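D-ribitol-5-phosphate phosphatase (Bacteroides thetaiotaomicron, PDB 4JB3) removes the phosphate from D-ribitol-5-phosphate and D-ribitol-1-phosphate, and can also dephosphorylate the riboflavin precursor 5-amino-6-(5-phospho-D-ribitylamino)uracil. Local coordinates at residues G32-D37 with F210-G215. Numbering follows the deposited sequence.
Sequences GGVIVD and FQPENG. With NA (sodium ion), chain B.
Asn214 brings the carbonyl oxygen of its amide up to Gly33 and the CA of Asp37. Its CG lies anti to the backbone N (chi1 173°), which brings OD1 to 3.4 Å from Gly33 CA and 3.5 Å from Asp37 CA. Its ND2 donates a hydrogen bond to Ile38 O, the residue after 32-37. Asn214 CA also makes a CA-H...O contact with Gly33 O at 3.5 Å. The carboxylate of Asp37 lies against Gly215, with OD1 3.3 Å from Gly215 CA. Val34 CG2 touches Pro212 CG at 4.1 Å.

The turn at 32-35 follows strand 26-29 of the HAD Rossmann-like core, just after Asp30, probably the nucleophile, as in related HAD phosphatases. No direct hydrogen bond joins 32-37 to 210-215; water takes that role. One water donates to both Gly33 O and Glu213 O. A second links Asp37 OD1 to Gly215 N, and a third links Asp37 OD2 to Gly215 O. With an alanine at Asp37, the latter two waters would probably lose their carboxylate partner and a gap would open beside Gly215 CA.

Gly32 O binds the sodium ion at 2.2 Å, together with Asp30, Asp194 and two waters. The side chains of Val34 and Pro212 both rest on Val192. Trp218 and Lys113 hydrogen-bond to Val34 O.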
ATOM      1  N   GLY A  32      -0.877   2.344   0.393  1.00  8.20           N
ATOM      2  CA  GLY A  32      -1.918   3.287   0.762  1.00  9.40           C
ATOM      3  C   GLY A  32      -2.168   3.300   2.261  1.00 10.34           C
ATOM      4  O   GLY A  32      -2.282   2.240   2.889  1.00 11.71           O
ATOM      5  N   GLY A  33      -2.251   4.495   2.836  1.00  8.06           N
ATOM      6  CA  GLY A  33      -2.484   4.646   4.260  1.00  7.11           C
ATOM      7  C   GLY A  33      -1.207   4.748   5.074  1.00  7.29           C
ATOM      8  O   GLY A  33      -1.256   5.116   6.250  1.00  9.60           O
ATOM      9  N   VAL A  34      -0.077   4.409   4.460  1.00  7.12           N
ATOM     10  CA  VAL A  34       1.213   4.410   5.145  1.00  5.49           C
ATOM     11  C   VAL A  34       2.232   5.254   4.388  1.00  5.55           C
ATOM     12  O   VAL A  34       2.648   6.318   4.863  1.00  7.96           O
ATOM     13  CB  VAL A  34       1.718   2.965   5.377  1.00  6.81           C
ATOM     14  CG1 VAL A  34       3.120   2.957   5.974  1.00  6.82           C
ATOM     15  CG2 VAL A  34       0.747   2.222   6.296  1.00  8.27           C
ATOM     16  N   ILE A  35       2.602   4.811   3.193  1.00  5.97           N
ATOM     17  CA  ILE A  35       3.552   5.580   2.385  1.00  7.59           C
ATOM     18  C   ILE A  35       2.855   6.771   1.719  1.00  6.79           C
ATOM     19  O   ILE A  35       3.409   7.875   1.665  1.00 10.27           O
ATOM     20  CB  ILE A  35       4.239   4.681   1.349  1.00  7.29           C
ATOM     21  CG1 ILE A  35       5.138   3.676   2.074  1.00  8.38           C
ATOM     22  CG2 ILE A  35       5.056   5.505   0.371  1.00 10.05           C
ATOM     23  CD1 ILE A  35       5.794   2.650   1.168  1.00  9.22           C
ATOM     24  N   VAL A  36       1.642   6.547   1.214  0.52  6.69           N
ATOM     25  CA  VAL A  36       0.841   7.592   0.581  0.52  8.71           C
ATOM     26  C   VAL A  36      -0.520   7.676   1.282  0.52 11.12           C
ATOM     27  O   VAL A  36      -1.110   6.644   1.610  0.52 12.26           O
ATOM     28  CB  VAL A  36       0.635   7.307  -0.934  0.52 10.64           C
ATOM     29  CG1 VAL A  36      -0.121   8.438  -1.593  0.52 14.76           C
ATOM     30  CG2 VAL A  36       1.986   7.096  -1.635  0.52 10.14           C
ATOM     31  N   ASP A  37      -1.014   8.891   1.522  1.00 10.02           N
ATOM     32  CA  ASP A  37      -2.326   9.082   2.148  1.00 11.77           C
ATOM     33  C   ASP A  37      -3.450   8.547   1.273  1.00 11.54           C
ATOM     34  O   ASP A  37      -3.445   8.750   0.054  1.00 13.46           O
ATOM     35  CB  ASP A  37      -2.660  10.566   2.326  1.00 16.33           C
ATOM     36  CG  ASP A  37      -1.667  11.317   3.160  1.00 22.23           C
ATOM     37  OD1 ASP A  37      -0.801  10.690   3.793  1.00 19.60           O
ATOM     38  OD2 ASP A  37      -1.780  12.564   3.189  1.00 30.20           O
ATOM     39  N   PHE A 210       3.170  -2.054  13.869  1.00  7.32           N
ATOM     40  CA  PHE A 210       3.006  -0.626  14.098  1.00  8.06           C
ATOM     41  C   PHE A 210       1.864  -0.182  13.206  1.00  5.94           C
ATOM     42  O   PHE A 210       1.910  -0.386  11.988  1.00  6.25           O
ATOM     43  CB  PHE A 210       4.303   0.115  13.762  1.00  7.93           C
ATOM     44  CG  PHE A 210       4.166   1.623  13.728  1.00  7.47           C
ATOM     45  CD1 PHE A 210       3.363   2.291  14.641  1.00  9.66           C
ATOM     46  CD2 PHE A 210       4.875   2.365  12.794  1.00  8.13           C
ATOM     47  CE1 PHE A 210       3.247   3.677  14.611  1.00 10.92           C
ATOM     48  CE2 PHE A 210       4.778   3.753  12.770  1.00  9.16           C
ATOM     49  CZ  PHE A 210       3.953   4.402  13.668  1.00  8.63           C
ATOM     50  N   GLN A 211       0.840   0.408  13.818  1.00  7.30           N
ATOM     51  CA  GLN A 211      -0.352   0.865  13.099  1.00  7.31           C
ATOM     52  C   GLN A 211      -0.436   2.399  13.105  1.00  6.05           C
ATOM     53  O   GLN A 211      -1.073   3.002  13.983  1.00  7.56           O
ATOM     54  CB  GLN A 211      -1.635   0.227  13.666  1.00  9.63           C
ATOM     55  CG  GLN A 211      -2.902   0.590  12.874  1.00  7.26           C
ATOM     56  CD  GLN A 211      -4.147  -0.174  13.308  1.00 15.77           C
ATOM     57  OE1 GLN A 211      -4.087  -1.060  14.157  1.00 10.83           O
ATOM     58  NE2 GLN A 211      -5.284   0.151  12.691  1.00 19.41           N
ATOM     59  N   PRO A 212       0.221   3.040  12.136  1.00  5.67           N
ATOM     60  CA  PRO A 212       0.114   4.500  12.051  1.00  7.87           C
ATOM     61  C   PRO A 212      -1.266   4.939  11.584  1.00  6.36           C
ATOM     62  O   PRO A 212      -2.027   4.152  11.003  1.00  7.95           O
ATOM     63  CB  PRO A 212       1.168   4.862  11.002  1.00  9.70           C
ATOM     64  CG  PRO A 212       1.228   3.650  10.103  1.00 10.98           C
ATOM     65  CD  PRO A 212       1.037   2.473  11.042  1.00  8.01           C
ATOM     66  N   GLU A 213      -1.571   6.207  11.836  1.00  6.68           N
ATOM     67  CA  GLU A 213      -2.783   6.833  11.317  1.00  6.82           C
ATOM     68  C   GLU A 213      -2.542   7.235   9.877  1.00  8.42           C
ATOM     69  O   GLU A 213      -1.522   7.848   9.552  1.00  9.00           O
ATOM     70  CB  GLU A 213      -3.122   8.071  12.136  1.00  9.15           C
ATOM     71  CG  GLU A 213      -4.406   8.759  11.696  1.00 10.57           C
ATOM     72  CD  GLU A 213      -4.761   9.932  12.584  1.00 19.03           C
ATOM     73  OE1 GLU A 213      -3.874  10.413  13.317  1.00 19.72           O
ATOM     74  OE2 GLU A 213      -5.929  10.371  12.546  1.00 24.13           O
ATOM     75  N   ASN A 214      -3.497   6.912   9.016  1.00  7.42           N
ATOM     76  CA  ASN A 214      -3.490   7.398   7.639  1.00  9.01           C
ATOM     77  C   ASN A 214      -3.356   8.916   7.613  1.00 10.09           C
ATOM     78  O   ASN A 214      -4.160   9.627   8.229  1.00 11.36           O
ATOM     79  CB  ASN A 214      -4.805   6.977   6.978  1.00  9.27           C
ATOM     80  CG  ASN A 214      -4.995   7.573   5.599  1.00 14.61           C
ATOM     81  OD1 ASN A 214      -4.083   7.566   4.768  1.00  9.95           O
ATOM     82  ND2 ASN A 214      -6.188   8.108   5.346  1.00 14.97           N
ATOM     83  N   GLY A 215      -2.321   9.407   6.937  1.00 11.33           N
ATOM     84  CA  GLY A 215      -2.126  10.835   6.767  1.00 14.83           C
ATOM     85  C   GLY A 215      -1.203  11.454   7.791  1.00 17.00           C
ATOM     86  O   GLY A 215      -0.786  12.607   7.648  1.00 20.05           O
TER
HETATM   87 NA    NA B 301      -3.469   0.688   3.976  1.00 12.21          NA
HETATM   88  O   HOH W   1       0.380   6.872   7.663  1.00 12.26           O
HETATM   89  O   HOH W   2      -0.393   8.202   4.828  1.00 16.54           O
HETATM   90  O   HOH W   3      -1.177  14.010   5.286  1.00 33.44           O
HETATM   91  O   HOH W   4      -5.568   1.773   4.038  1.00 22.52           O
HETATM   92  O   HOH W   5      -4.565  -1.114   5.118  1.00 15.46           O